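Serine protease inhibitor 2 (PDB 3PZF) inhibits clip-domain serine proteases that activate prophenoloxidase, and so restrains the melanization immune response in mosquito hemolymph. Local coordinates at residues 43-48 / 384-389; 93-98 / 131-136; 198-203 / 212-217; 283-288 / 366-371. One frame throughout, in Å; residues are numbered along the deposited sequence. Where two conformers were deposited one is given.

Interaction 1 (43-48 / 384-389)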
loop_
_atom_site.group_PDB
_atom_site.type_symbol
_atom_site.label_atom_id
_atom_site.label_comp_id
_atom_site.label_asym_id
_atom_site.label_seq_id
_atom_site.Cartn_x
_atom_site.Cartn_y
_atom_site.Cartn_z
ATOM N N LEU A 43 -2.041 3.695 -0.598
ATOM C CA LEU A 43 -2.215 2.687 0.438
ATOM C C LEU A 43 -1.246 1.517 0.199
ATOM O O LEU A 43 -0.489 1.505 -0.785
ATOM C CB LEU A 43 -3.674 2.195 0.439
ATOM C CG LEU A 43 -4.049 1.381 -0.807
ATOM C CD1 LEU A 43 -5.013 0.227 -0.412
ATOM C CD2 LEU A 43 -4.669 2.237 -1.902
ATOM N N SER A 44 -1.249 0.547 1.103
ATOM C CA SER A 44 -0.391 -0.625 0.916
ATOM C C SER A 44 -1.267 -1.876 0.860
ATOM O O SER A 44 -1.667 -2.397 1.894
ATOM C CB SER A 44 0.642 -0.745 2.040
ATOM O OG SER A 44 1.361 -1.978 1.911
ATOM N N PRO A 45 -1.585 -2.342 -0.362
ATOM C CA PRO A 45 -2.513 -3.477 -0.454
ATOM C C PRO A 45 -1.904 -4.712 0.171
ATOM O O PRO A 45 -2.605 -5.451 0.858
ATOM C CB PRO A 45 -2.719 -3.673 -1.967
ATOM C CG PRO A 45 -2.292 -2.321 -2.595
ATOM C CD PRO A 45 -1.242 -1.753 -1.681
ATOM N N PHE A 46 -0.616 -4.934 -0.033
ATOM C CA PHE A 46 0.010 -6.110 0.592
ATOM C C PHE A 46 -0.172 -6.039 2.131
ATOM O O PHE A 46 -0.472 -7.046 2.782
ATOM C CB PHE A 46 1.491 -6.169 0.248
ATOM C CG PHE A 46 2.241 -7.194 1.043
ATOM C CD1 PHE A 46 2.017 -8.536 0.811
ATOM C CD2 PHE A 46 3.156 -6.820 2.024
ATOM C CE1 PHE A 46 2.693 -9.510 1.554
ATOM C CE2 PHE A 46 3.856 -7.802 2.758
ATOM C CZ PHE A 46 3.601 -9.136 2.521
ATOM N N SER A 47 -0.007 -4.850 2.721
ATOM C CA SER A 47 -0.138 -4.733 4.182
ATOM C C SER A 47 -1.549 -5.037 4.619
ATOM O O SER A 47 -1.759 -5.571 5.693
ATOM C CB SER A 47 0.266 -3.320 4.648
ATOM O OG SER A 47 1.670 -3.150 4.468
ATOM N N VAL A 48 -2.530 -4.701 3.797
ATOM C CA VAL A 48 -3.907 -5.042 4.134
ATOM C C VAL A 48 -4.040 -6.555 4.238
ATOM O O VAL A 48 -4.723 -7.060 5.132
ATOM C CB VAL A 48 -4.932 -4.483 3.131
ATOM C CG1 VAL A 48 -6.357 -4.924 3.502
ATOM C CG2 VAL A 48 -4.869 -2.959 3.107
ATOM N N GLY A 384 6.743 -10.030 -6.726
ATOM C CA GLY A 384 5.489 -9.521 -7.245
ATOM C C GLY A 384 4.654 -8.693 -6.268
ATOM O O GLY A 384 3.566 -8.247 -6.606
ATOM N N THR A 385 5.176 -8.478 -5.067
ATOM C CA THR A 385 4.409 -7.881 -3.982
ATOM C C THR A 385 4.012 -6.442 -4.297
ATOM O O THR A 385 4.872 -5.639 -4.668
ATOM C CB THR A 385 5.263 -7.878 -2.704
ATOM O OG1 THR A 385 5.962 -9.134 -2.595
ATOM C CG2 THR A 385 4.376 -7.653 -1.434
ATOM N N MET A 386 2.724 -6.117 -4.129
ATOM C CA MET A 386 2.234 -4.758 -4.372
ATOM C C MET A 386 2.293 -3.961 -3.060
ATOM O O MET A 386 1.336 -3.949 -2.283
ATOM C CB MET A 386 0.807 -4.789 -4.934
ATOM C CG MET A 386 0.415 -3.538 -5.774
ATOM S SD MET A 386 -1.327 -3.555 -6.246
ATOM C CE MET A 386 -1.299 -2.293 -7.532
ATOM N N LEU A 387 3.445 -3.341 -2.808
ATOM C CA LEU A 387 3.730 -2.723 -1.524
ATOM C C LEU A 387 3.043 -1.367 -1.348
ATOM O O LEU A 387 2.609 -1.026 -0.247
ATOM C CB LEU A 387 5.241 -2.580 -1.351
ATOM C CG LEU A 387 5.951 -3.945 -1.278
ATOM C CD1 LEU A 387 7.444 -3.725 -1.480
ATOM C CD2 LEU A 387 5.637 -4.552 0.106
ATOM N N PHE A 388 2.981 -0.586 -2.429
ATOM C CA PHE A 388 2.223 0.693 -2.444
ATOM C C PHE A 388 1.337 0.707 -3.668
ATOM O O PHE A 388 1.739 0.176 -4.714
ATOM C CB PHE A 388 3.144 1.914 -2.569
ATOM C CG PHE A 388 3.889 2.262 -1.309
ATOM C CD1 PHE A 388 3.491 3.354 -0.526
ATOM C CD2 PHE A 388 5.023 1.540 -0.934
ATOM C CE1 PHE A 388 4.198 3.697 0.608
ATOM C CE2 PHE A 388 5.731 1.885 0.217
ATOM C CZ PHE A 388 5.309 2.960 0.992
ATOM N N ALA A 389 0.165 1.320 -3.565
ATOM C CA ALA A 389 -0.673 1.593 -4.748
ATOM C C ALA A 389 -1.321 2.945 -4.529
ATOM O O ALA A 389 -1.675 3.290 -3.402
ATOM C CB ALA A 389 -1.747 0.546 -4.914
#

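Interaction 2 (93-98 / 131-136)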
loop_
_atom_site.group_PDB
_atom_site.type_symbol
_atom_site.label_atom_id
_atom_site.label_comp_id
_atom_site.label_asym_id
_atom_site.label_seq_id
_atom_site.Cartn_x
_atom_site.Cartn_y
_atom_site.Cartn_z
ATOM N N LEU A 93 7.737 -12.735 2.117
ATOM C CA LEU A 93 7.441 -11.469 1.422
ATOM C C LEU A 93 7.730 -10.237 2.303
ATOM O O LEU A 93 8.225 -9.235 1.805
ATOM C CB LEU A 93 5.980 -11.426 0.954
ATOM C CG LEU A 93 5.671 -12.020 -0.436
ATOM C CD1 LEU A 93 6.145 -13.468 -0.564
ATOM C CD2 LEU A 93 4.180 -11.957 -0.685
ATOM N N LEU A 94 7.416 -10.308 3.597
ATOM C CA LEU A 94 7.703 -9.194 4.510
ATOM C C LEU A 94 9.199 -8.975 4.588
ATOM O O LEU A 94 9.677 -7.847 4.571
ATOM C CB LEU A 94 7.193 -9.473 5.927
ATOM C CG LEU A 94 5.753 -9.083 6.166
ATOM C CD1 LEU A 94 5.260 -9.713 7.461
ATOM C CD2 LEU A 94 5.628 -7.529 6.196
ATOM N N GLU A 95 9.946 -10.068 4.692
ATOM C CA GLU A 95 11.389 -9.963 4.862
ATOM C C GLU A 95 12.090 -9.536 3.564
ATOM O O GLU A 95 13.114 -8.853 3.602
ATOM C CB GLU A 95 11.944 -11.278 5.444
ATOM C CG GLU A 95 11.474 -11.474 6.899
ATOM C CD GLU A 95 11.954 -12.760 7.554
ATOM O OE1 GLU A 95 12.485 -13.641 6.847
ATOM O OE2 GLU A 95 11.769 -12.876 8.790
ATOM N N SER A 96 11.540 -9.912 2.412
ATOM C CA SER A 96 12.128 -9.512 1.141
ATOM C C SER A 96 11.939 -8.002 0.984
ATOM O O SER A 96 12.826 -7.294 0.511
ATOM C CB SER A 96 11.445 -10.212 -0.034
ATOM O OG SER A 96 11.912 -9.713 -1.292
ATOM N N ALA A 97 10.766 -7.517 1.370
ATOM C CA ALA A 97 10.452 -6.089 1.187
ATOM C C ALA A 97 11.217 -5.207 2.155
ATOM O O ALA A 97 11.727 -4.150 1.772
ATOM C CB ALA A 97 8.959 -5.834 1.365
ATOM N N GLN A 98 11.284 -5.633 3.412
ATOM C CA GLN A 98 11.800 -4.787 4.477
ATOM C C GLN A 98 13.256 -5.069 4.740
ATOM O O GLN A 98 13.830 -4.507 5.674
ATOM C CB GLN A 98 11.074 -5.038 5.790
ATOM C CG GLN A 98 9.634 -4.661 5.829
ATOM C CD GLN A 98 9.065 -4.947 7.196
ATOM O OE1 GLN A 98 8.920 -4.048 8.014
ATOM N NE2 GLN A 98 8.790 -6.207 7.472
ATOM N N HIS A 131 6.212 -14.232 12.365
ATOM C CA HIS A 131 5.837 -14.431 10.970
ATOM C C HIS A 131 5.283 -13.168 10.303
ATOM O O HIS A 131 5.410 -13.020 9.102
ATOM C CB HIS A 131 4.799 -15.545 10.849
ATOM C CG HIS A 131 5.221 -16.841 11.473
ATOM N ND1 HIS A 131 5.999 -17.766 10.812
ATOM C CD2 HIS A 131 4.962 -17.369 12.695
ATOM C CE1 HIS A 131 6.202 -18.810 11.599
ATOM N NE2 HIS A 131 5.583 -18.593 12.750
ATOM N N TYR A 132 4.658 -12.282 11.071
ATOM C CA TYR A 132 3.940 -11.145 10.472
ATOM C C TYR A 132 4.528 -9.816 10.887
ATOM O O TYR A 132 4.037 -8.759 10.493
ATOM C CB TYR A 132 2.450 -11.218 10.835
ATOM C CG TYR A 132 1.826 -12.535 10.398
ATOM C CD1 TYR A 132 1.556 -12.778 9.047
ATOM C CD2 TYR A 132 1.537 -13.543 11.316
ATOM C CE1 TYR A 132 0.997 -13.979 8.628
ATOM C CE2 TYR A 132 0.983 -14.740 10.909
ATOM C CZ TYR A 132 0.714 -14.959 9.574
ATOM O OH TYR A 132 0.165 -16.158 9.179
ATOM N N HIS A 133 5.589 -9.872 11.679
ATOM C CA HIS A 133 6.271 -8.671 12.127
ATOM C C HIS A 133 5.275 -7.639 12.649
ATOM O O HIS A 133 5.354 -6.447 12.334
ATOM C CB HIS A 133 7.156 -8.154 10.997
ATOM C CG HIS A 133 8.225 -9.138 10.632
ATOM N ND1 HIS A 133 9.291 -9.410 11.464
ATOM C CD2 HIS A 133 8.348 -9.979 9.578
ATOM C CE1 HIS A 133 10.051 -10.340 10.913
ATOM N NE2 HIS A 133 9.499 -10.703 9.769
ATOM N N ALA A 134 4.344 -8.152 13.447
ATOM C CA ALA A 134 3.295 -7.377 14.107
ATOM C C ALA A 134 3.374 -7.553 15.624
ATOM O O ALA A 134 3.891 -8.567 16.119
ATOM C CB ALA A 134 1.938 -7.844 13.609
ATOM N N MET A 135 2.839 -6.587 16.371
ATOM C CA MET A 135 2.873 -6.666 17.829
ATOM C C MET A 135 1.510 -6.310 18.415
ATOM O O MET A 135 0.614 -5.876 17.687
ATOM C CB MET A 135 3.951 -5.736 18.379
ATOM C CG MET A 135 5.357 -6.180 18.011
ATOM S SD MET A 135 6.671 -5.255 18.837
ATOM C CE MET A 135 7.335 -4.304 17.460
ATOM N N LEU A 136 1.366 -6.548 19.720
ATOM C CA LEU A 136 0.177 -6.176 20.465
ATOM C C LEU A 136 0.599 -5.423 21.712
ATOM O O LEU A 136 1.530 -5.826 22.413
ATOM C CB LEU A 136 -0.626 -7.421 20.861
ATOM C CG LEU A 136 -1.017 -8.294 19.661
ATOM C CD1 LEU A 136 -0.017 -9.445 19.444
ATOM C CD2 LEU A 136 -2.418 -8.850 19.830
#

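Interaction 3 (198-203 / 212-217)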
loop_
_atom_site.group_PDB
_atom_site.type_symbol
_atom_site.label_atom_id
_atom_site.label_comp_id
_atom_site.label_asym_id
_atom_site.label_seq_id
_atom_site.Cartn_x
_atom_site.Cartn_y
_atom_site.Cartn_z
ATOM N N ASN A 198 12.978 25.930 -11.717
ATOM C CA ASN A 198 11.657 26.440 -12.033
ATOM C C ASN A 198 11.062 25.640 -13.154
ATOM O O ASN A 198 11.502 25.770 -14.298
ATOM C CB ASN A 198 11.763 27.903 -12.438
ATOM C CG ASN A 198 12.152 28.761 -11.291
ATOM O OD1 ASN A 198 11.365 28.922 -10.364
ATOM N ND2 ASN A 198 13.375 29.293 -11.305
ATOM N N ASN A 199 10.080 24.799 -12.819
ATOM C CA ASN A 199 9.474 23.957 -13.830
ATOM C C ASN A 199 7.999 23.725 -13.574
ATOM O O ASN A 199 7.510 22.612 -13.721
ATOM C CB ASN A 199 10.189 22.599 -13.910
ATOM C CG ASN A 199 10.129 22.002 -15.311
ATOM O OD1 ASN A 199 9.897 22.716 -16.289
ATOM N ND2 ASN A 199 10.350 20.690 -15.413
ATOM N N VAL A 200 7.286 24.782 -13.218
ATOM C CA VAL A 200 5.851 24.693 -13.052
ATOM C C VAL A 200 5.160 24.617 -14.402
ATOM O O VAL A 200 5.522 25.328 -15.325
ATOM C CB VAL A 200 5.327 25.932 -12.278
ATOM C CG1 VAL A 200 3.814 26.125 -12.509
ATOM C CG2 VAL A 200 5.623 25.760 -10.802
ATOM N N LYS A 201 4.161 23.755 -14.518
ATOM C CA LYS A 201 3.344 23.714 -15.736
ATOM C C LYS A 201 1.947 23.388 -15.303
ATOM O O LYS A 201 1.764 22.929 -14.187
ATOM C CB LYS A 201 3.806 22.589 -16.688
ATOM C CG LYS A 201 5.303 22.444 -16.928
ATOM C CD LYS A 201 5.545 21.101 -17.709
ATOM C CE LYS A 201 7.012 20.741 -17.869
ATOM N NZ LYS A 201 7.741 21.658 -18.794
ATOM N N PRO A 202 0.955 23.574 -16.184
ATOM C CA PRO A 202 -0.418 23.148 -15.864
ATOM C C PRO A 202 -0.542 21.637 -15.642
ATOM O O PRO A 202 0.284 20.830 -16.150
ATOM C CB PRO A 202 -1.203 23.535 -17.113
ATOM C CG PRO A 202 -0.406 24.680 -17.705
ATOM C CD PRO A 202 1.017 24.281 -17.473
ATOM N N PHE A 203 -1.576 21.259 -14.888
ATOM C CA PHE A 203 -1.932 19.845 -14.667
ATOM C C PHE A 203 -3.427 19.759 -14.929
ATOM O O PHE A 203 -4.187 20.595 -14.441
ATOM C CB PHE A 203 -1.640 19.399 -13.231
ATOM C CG PHE A 203 -1.994 17.958 -12.963
ATOM C CD1 PHE A 203 -1.071 16.950 -13.224
ATOM C CD2 PHE A 203 -3.258 17.609 -12.487
ATOM C CE1 PHE A 203 -1.384 15.606 -13.003
ATOM C CE2 PHE A 203 -3.581 16.271 -12.259
ATOM C CZ PHE A 203 -2.634 15.265 -12.525
ATOM N N ASN A 212 -1.915 23.653 -11.305
ATOM C CA ASN A 212 -0.512 23.702 -11.697
ATOM C C ASN A 212 0.279 22.723 -10.864
ATOM O O ASN A 212 -0.142 22.389 -9.775
ATOM C CB ASN A 212 0.041 25.121 -11.486
ATOM C CG ASN A 212 -0.595 26.121 -12.414
ATOM O OD1 ASN A 212 -0.384 26.063 -13.615
ATOM N ND2 ASN A 212 -1.385 27.040 -11.861
ATOM N N ALA A 213 1.408 22.258 -11.390
ATOM C CA ALA A 213 2.271 21.346 -10.665
ATOM C C ALA A 213 3.736 21.658 -10.930
ATOM O O ALA A 213 4.049 22.344 -11.893
ATOM C CB ALA A 213 1.966 19.895 -11.078
ATOM N N GLN A 214 4.635 21.132 -10.095
ATOM C CA GLN A 214 6.074 21.253 -10.339
ATOM C C GLN A 214 6.543 19.967 -10.969
ATOM O O GLN A 214 6.310 18.910 -10.416
ATOM C CB GLN A 214 6.831 21.414 -9.029
ATOM C CG GLN A 214 6.489 22.692 -8.284
ATOM C CD GLN A 214 7.524 22.987 -7.227
ATOM O OE1 GLN A 214 8.642 23.402 -7.539
ATOM N NE2 GLN A 214 7.181 22.726 -5.982
ATOM N N TYR A 215 7.240 20.051 -12.096
ATOM C CA TYR A 215 7.544 18.836 -12.856
ATOM C C TYR A 215 9.040 18.530 -12.899
ATOM O O TYR A 215 9.877 19.397 -12.660
ATOM C CB TYR A 215 7.022 18.987 -14.279
ATOM C CG TYR A 215 5.507 18.879 -14.424
ATOM C CD1 TYR A 215 4.904 17.662 -14.767
ATOM C CD2 TYR A 215 4.685 20.018 -14.245
ATOM C CE1 TYR A 215 3.527 17.556 -14.937
ATOM C CE2 TYR A 215 3.312 19.936 -14.413
ATOM C CZ TYR A 215 2.739 18.714 -14.772
ATOM O OH TYR A 215 1.373 18.634 -14.925
ATOM N N MET A 216 9.363 17.278 -13.196
ATOM C CA MET A 216 10.741 16.864 -13.434
ATOM C C MET A 216 10.737 16.075 -14.734
ATOM O O MET A 216 9.737 15.452 -15.056
ATOM C CB MET A 216 11.257 15.993 -12.290
ATOM C CG MET A 216 10.326 14.898 -11.902
ATOM S SD MET A 216 10.919 14.180 -10.337
ATOM C CE MET A 216 9.795 12.825 -10.203
ATOM N N GLU A 217 11.826 16.165 -15.496
ATOM C CA GLU A 217 11.892 15.619 -16.864
ATOM C C GLU A 217 13.241 14.985 -17.080
ATOM O O GLU A 217 14.254 15.551 -16.661
ATOM C CB GLU A 217 11.736 16.758 -17.888
ATOM C CG GLU A 217 10.468 17.555 -17.707
ATOM C CD GLU A 217 10.411 18.777 -18.617
ATOM O OE1 GLU A 217 10.720 18.654 -19.830
ATOM O OE2 GLU A 217 10.074 19.860 -18.103
HETATM O O HOH W 1 9.314 23.669 -10.361
HETATM O O HOH W 2 9.452 20.793 -21.172
#

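Interaction 4 (283-288 / 366-371)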
loop_
_atom_site.group_PDB
_atom_site.type_symbol
_atom_site.label_atom_id
_atom_site.label_comp_id
_atom_site.label_asym_id
_atom_site.label_seq_id
_atom_site.Cartn_x
_atom_site.Cartn_y
_atom_site.Cartn_z
ATOM N N VAL A 283 10.492 11.285 -20.124
ATOM C CA VAL A 283 9.566 11.145 -19.018
ATOM C C VAL A 283 9.389 12.485 -18.344
ATOM O O VAL A 283 10.378 13.106 -17.942
ATOM C CB VAL A 283 10.133 10.185 -17.930
ATOM C CG1 VAL A 283 9.226 10.150 -16.690
ATOM C CG2 VAL A 283 10.323 8.773 -18.510
ATOM N N THR A 284 8.135 12.931 -18.258
ATOM C CA THR A 284 7.770 14.110 -17.459
ATOM C C THR A 284 6.777 13.668 -16.385
ATOM O O THR A 284 5.736 13.082 -16.722
ATOM C CB THR A 284 7.075 15.195 -18.335
ATOM O OG1 THR A 284 7.957 15.613 -19.373
ATOM C CG2 THR A 284 6.702 16.445 -17.473
ATOM N N LEU A 285 7.097 13.949 -15.117
ATOM C CA LEU A 285 6.262 13.558 -13.976
ATOM C C LEU A 285 6.116 14.746 -13.051
ATOM O O LEU A 285 7.079 15.507 -12.860
ATOM C CB LEU A 285 6.896 12.448 -13.161
ATOM C CG LEU A 285 6.904 11.060 -13.829
ATOM C CD1 LEU A 285 7.736 10.153 -12.950
ATOM C CD2 LEU A 285 5.480 10.538 -13.926
ATOM N N PRO A 286 4.922 14.901 -12.473
ATOM C CA PRO A 286 4.773 15.953 -11.468
ATOM C C PRO A 286 5.314 15.447 -10.146
ATOM O O PRO A 286 5.116 14.268 -9.824
ATOM C CB PRO A 286 3.256 16.147 -11.381
ATOM C CG PRO A 286 2.680 14.793 -11.746
ATOM C CD PRO A 286 3.651 14.209 -12.766
ATOM N N LYS A 287 5.996 16.293 -9.399
ATOM C CA LYS A 287 6.452 15.910 -8.075
ATOM C C LYS A 287 5.251 15.926 -7.126
ATOM O O LYS A 287 4.305 16.702 -7.315
ATOM C CB LYS A 287 7.562 16.857 -7.610
ATOM C CG LYS A 287 8.844 16.697 -8.454
ATOM C CD LYS A 287 10.007 17.524 -7.951
ATOM C CE LYS A 287 9.910 18.973 -8.440
ATOM N NZ LYS A 287 11.066 19.818 -7.988
ATOM N N PHE A 288 5.275 15.052 -6.120
ATOM C CA PHE A 288 4.206 15.062 -5.124
ATOM C C PHE A 288 4.680 14.540 -3.795
ATOM O O PHE A 288 5.613 13.726 -3.712
ATOM C CB PHE A 288 2.957 14.298 -5.604
ATOM C CG PHE A 288 3.223 12.861 -6.052
ATOM C CD1 PHE A 288 3.324 12.533 -7.416
ATOM C CD2 PHE A 288 3.346 11.843 -5.112
ATOM C CE1 PHE A 288 3.535 11.190 -7.834
ATOM C CE2 PHE A 288 3.577 10.511 -5.517
ATOM C CZ PHE A 288 3.678 10.187 -6.886
ATOM N N GLN A 366 10.116 7.791 -27.174
ATOM C CA GLN A 366 8.690 7.756 -26.877
ATOM C C GLN A 366 8.471 8.843 -25.820
ATOM O O GLN A 366 9.375 9.124 -25.058
ATOM C CB GLN A 366 8.286 6.403 -26.278
ATOM C CG GLN A 366 8.668 5.208 -27.175
ATOM C CD GLN A 366 8.135 5.400 -28.582
ATOM O OE1 GLN A 366 8.895 5.616 -29.547
ATOM N NE2 GLN A 366 6.815 5.378 -28.704
ATOM N N ILE A 367 7.293 9.441 -25.768
ATOM C CA ILE A 367 7.046 10.551 -24.834
ATOM C C ILE A 367 6.008 10.145 -23.821
ATOM O O ILE A 367 4.908 9.778 -24.197
ATOM C CB ILE A 367 6.506 11.804 -25.559
ATOM C CG1 ILE A 367 7.504 12.284 -26.610
ATOM C CG2 ILE A 367 6.176 12.919 -24.542
ATOM C CD1 ILE A 367 8.833 12.653 -26.043
ATOM N N PHE A 368 6.353 10.243 -22.529
ATOM C CA PHE A 368 5.441 9.917 -21.441
ATOM C C PHE A 368 5.314 11.214 -20.638
ATOM O O PHE A 368 6.245 11.600 -19.954
ATOM C CB PHE A 368 6.059 8.839 -20.552
ATOM C CG PHE A 368 5.174 8.373 -19.414
ATOM C CD1 PHE A 368 4.370 7.257 -19.571
ATOM C CD2 PHE A 368 5.177 9.022 -18.169
ATOM C CE1 PHE A 368 3.575 6.786 -18.508
ATOM C CE2 PHE A 368 4.385 8.537 -17.121
ATOM C CZ PHE A 368 3.575 7.440 -17.315
ATOM N N ASN A 369 4.182 11.885 -20.753
ATOM C CA ASN A 369 4.035 13.213 -20.157
ATOM C C ASN A 369 2.837 13.211 -19.242
ATOM O O ASN A 369 1.703 13.395 -19.697
ATOM C CB ASN A 369 3.890 14.290 -21.249
ATOM C CG ASN A 369 3.728 15.709 -20.674
ATOM O OD1 ASN A 369 3.858 15.957 -19.460
ATOM N ND2 ASN A 369 3.425 16.653 -21.561
ATOM N N ALA A 370 3.086 12.953 -17.957
ATOM C CA ALA A 370 2.014 12.762 -16.988
ATOM C C ALA A 370 1.495 14.110 -16.459
ATOM O O ALA A 370 1.737 14.451 -15.312
ATOM C CB ALA A 370 2.515 11.895 -15.799
ATOM N N ASN A 371 0.810 14.868 -17.306
ATOM C CA ASN A 371 0.203 16.130 -16.859
ATOM C C ASN A 371 -1.319 15.990 -16.700
ATOM O O ASN A 371 -2.062 16.959 -16.825
ATOM C CB ASN A 371 0.566 17.252 -17.828
ATOM C CG ASN A 371 -0.068 17.071 -19.197
ATOM O OD1 ASN A 371 -0.606 16.006 -19.516
ATOM N ND2 ASN A 371 0.021 18.112 -20.029
#

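Interaction 1 (43-48 / 384-389)
Leu43 and Ala389 pair antiparallel, Leu43 N donating to Ala389 O at 2.9 Å and Ala389 N returning an equal bond to Leu43 O (2.9 Å), just before segment 43-48 turns into helix 45-58. Ser44 occupies the N-cap of that helix. With OG anti to its backbone N (chi1 173°), it donates to Leu387 O at 2.7 Å, reaching this acceptor 23° out of the carbonyl plane. The same OG accepts from the Ser47 hydroxyl at 2.8 Å and, in a longer capping bond of 3.3 Å, from Ser47 N, so three bonds fix the rotation of a buried hydroxyl. Phe46 N, in the first turn of the helix, gives its hydrogen to Met386 O (3.1 Å). Pro45 lays CG against Ala389 CB at 3.7 Å and also touches Met386 SD. Thr385 presses CG2 over one face of the Phe46 ring in a CH-pi contact, 3.6 Å from the centroid and 24° off the normal, while Leu387 lies beside Phe46, pointing the same way. Ser44 and Ser47 both also touch Gln335 of strand 332-341, and they meet Ile183 and Asn181, respectively, of strand 177-188. A serine-capped helix start between central strands of sheet A (177-188, 332-341) and strand 386-392 of sheet B is characteristic of the serpin shutter.

Interaction 2 (93-98 / 131-136)
The His133 imidazole, placed with CG anti to the carbonyl carbon (chi1 -63°), meets helix 83-98 through its edge, at Glu95 OE2 and Leu94 CD1. The Glu95 side chain crosses that of His133 at about a right angle, and the carboxylate and ring planes stand 47° apart. His133 NE2 donates to Glu95 OE2 at 3.3 Å. The acceptor lies almost in the ring plane and is reached on its anti side, but the bond bends, with an N-H...O angle of 142°; length and bend together indicate a modest attraction. OE2 also forms a salt bridge with Lys91 on the same helix, so the carboxylate is shared between two basic side chains, which would be expected to stabilise its negative charge.

Helix 122-132 ends here. His133 is the first residue to leave helical geometry, with a positive phi, and the chain then enters strand 134-139, which runs parallel to strand 105-115 within the large beta sheet of the serpin fold. The contact thus ties the helix preceding strand 105-115 to the junction that leads into strand 134-139.

Leu94 supplies the apolar half. Its CB lies 3.9 Å from His133 CD2, and its CD1 approaches that same ring carbon at 3.8 Å. CD1 also comes within 3.4 Å of Tyr132 O and 3.7 Å of His131 O, near the end of helix 122-132. The latter carbonyl oxygen is buried with no polar partner in the model. Tyr132 CB points away from segment 93-98, and its OH is hydrogen-bonded to Glu57.

Interaction 3 (198-203 / 212-217)
Lys201 lies across the Tyr215 ring on its way to Glu217, and its atoms can be followed in order. CB sits 3.5 Å from Tyr215 CE2, and CG lies 3.7 Å from Tyr215 CD2. CD passes over the ring face as a CH-pi contact, 4.1 Å from the centroid and 27° off the normal. CE comes to 3.2 Å from Glu217 OE2. A bend at the last torsion (chi4 -69°) then places NZ tip to tip with Glu217, in a salt bridge of 3.0 Å to OE2.

NZ reaches OE2 from 42° above the carboxylate plane, whereas Asn199 ND2 bonds the same oxygen on its anti side at 2.8 Å; two donors therefore hold it. A water links NZ to Glu217 OE1. Tyr215 is fixed at its far end, its OH donating to Pro202 O at 2.7 Å, with Phe203 CD1 close by.

In the main chain, Lys201 and Ala213 form an antiparallel hydrogen-bonded pair. Strands 200-203 and 211-227 make a hairpin of the serpin's sheet C, and the longer strand pairs on its other side with strand 277-295.

Interaction 4 (283-288 / 366-371)
Thr284 bonds through both its N and its O to the neighbouring strand, at the residues before and after its partner Asn369: N donates to Phe368 O at 2.9 Å, with a nearly straight N-H...O angle of 170°, and O accepts from Ala370 N, also at 2.9 Å. Strands 283-286 and 366-369 run parallel, their axes 4° apart.

On one side of this ladder Phe368, with CG anti to its backbone N (chi1 -178°), presents its ring edge to Leu285 CD2, which lies 3.9 Å from CE2 of that ring and 3.8 Å from Ala370 CB. On the other side Thr284 and Asn369 lie side by side, Asn369 OD1 resting 3.5 Å from Thr284 CG2. Farther along, Pro286 CD approaches Ala370 O at 3.2 Å, a buried oxygen with no polar partner in the model. Ala370 is the centre of an inverse gamma turn, closed by a weak bond from Asn371 N to Asn369 O; the turn comes at the end of strand 366-369.

In the next shell, Phe248 lies against both Leu285 and Phe368, while Leu250 meets Phe368 and Ala370. Strand 366-369 follows the reactive loop, as strand 1 of sheet C does in serpins, and the inferred reactive bond, Lys359-Phe360, lies a few residues upstream.

The register is thus set by two main-chain bonds that do not depend on side-chain identity, while Leu285, Phe368 and Ala370 contribute apolar contact.

Interactions 3 and 4 adjoin in sheet C, centres about 9 Å apart: Met216 N lies 2.9 Å from Leu285 O, a probable hydrogen bond, and Tyr215 CD1 packs 3.5 Å from Thr284 CG2. Interactions 1 and 2 meet through helix 83-98, where Leu93 CD2 touches Phe46 CE1 at 3.6 Å and Ala97 CB touches Leu387 CD2 at 3.8 Å. The two pairs are well separated; interactions 2 and 3 have centres about 38 Å apart, on opposite sides of the molecule's centre. Interaction 4 includes the strand a few residues after the inferred reactive bond, whereas interaction 1, about 23 Å away between centres, lies in the core at the shutter, which in serpins opens when the reactive loop inserts.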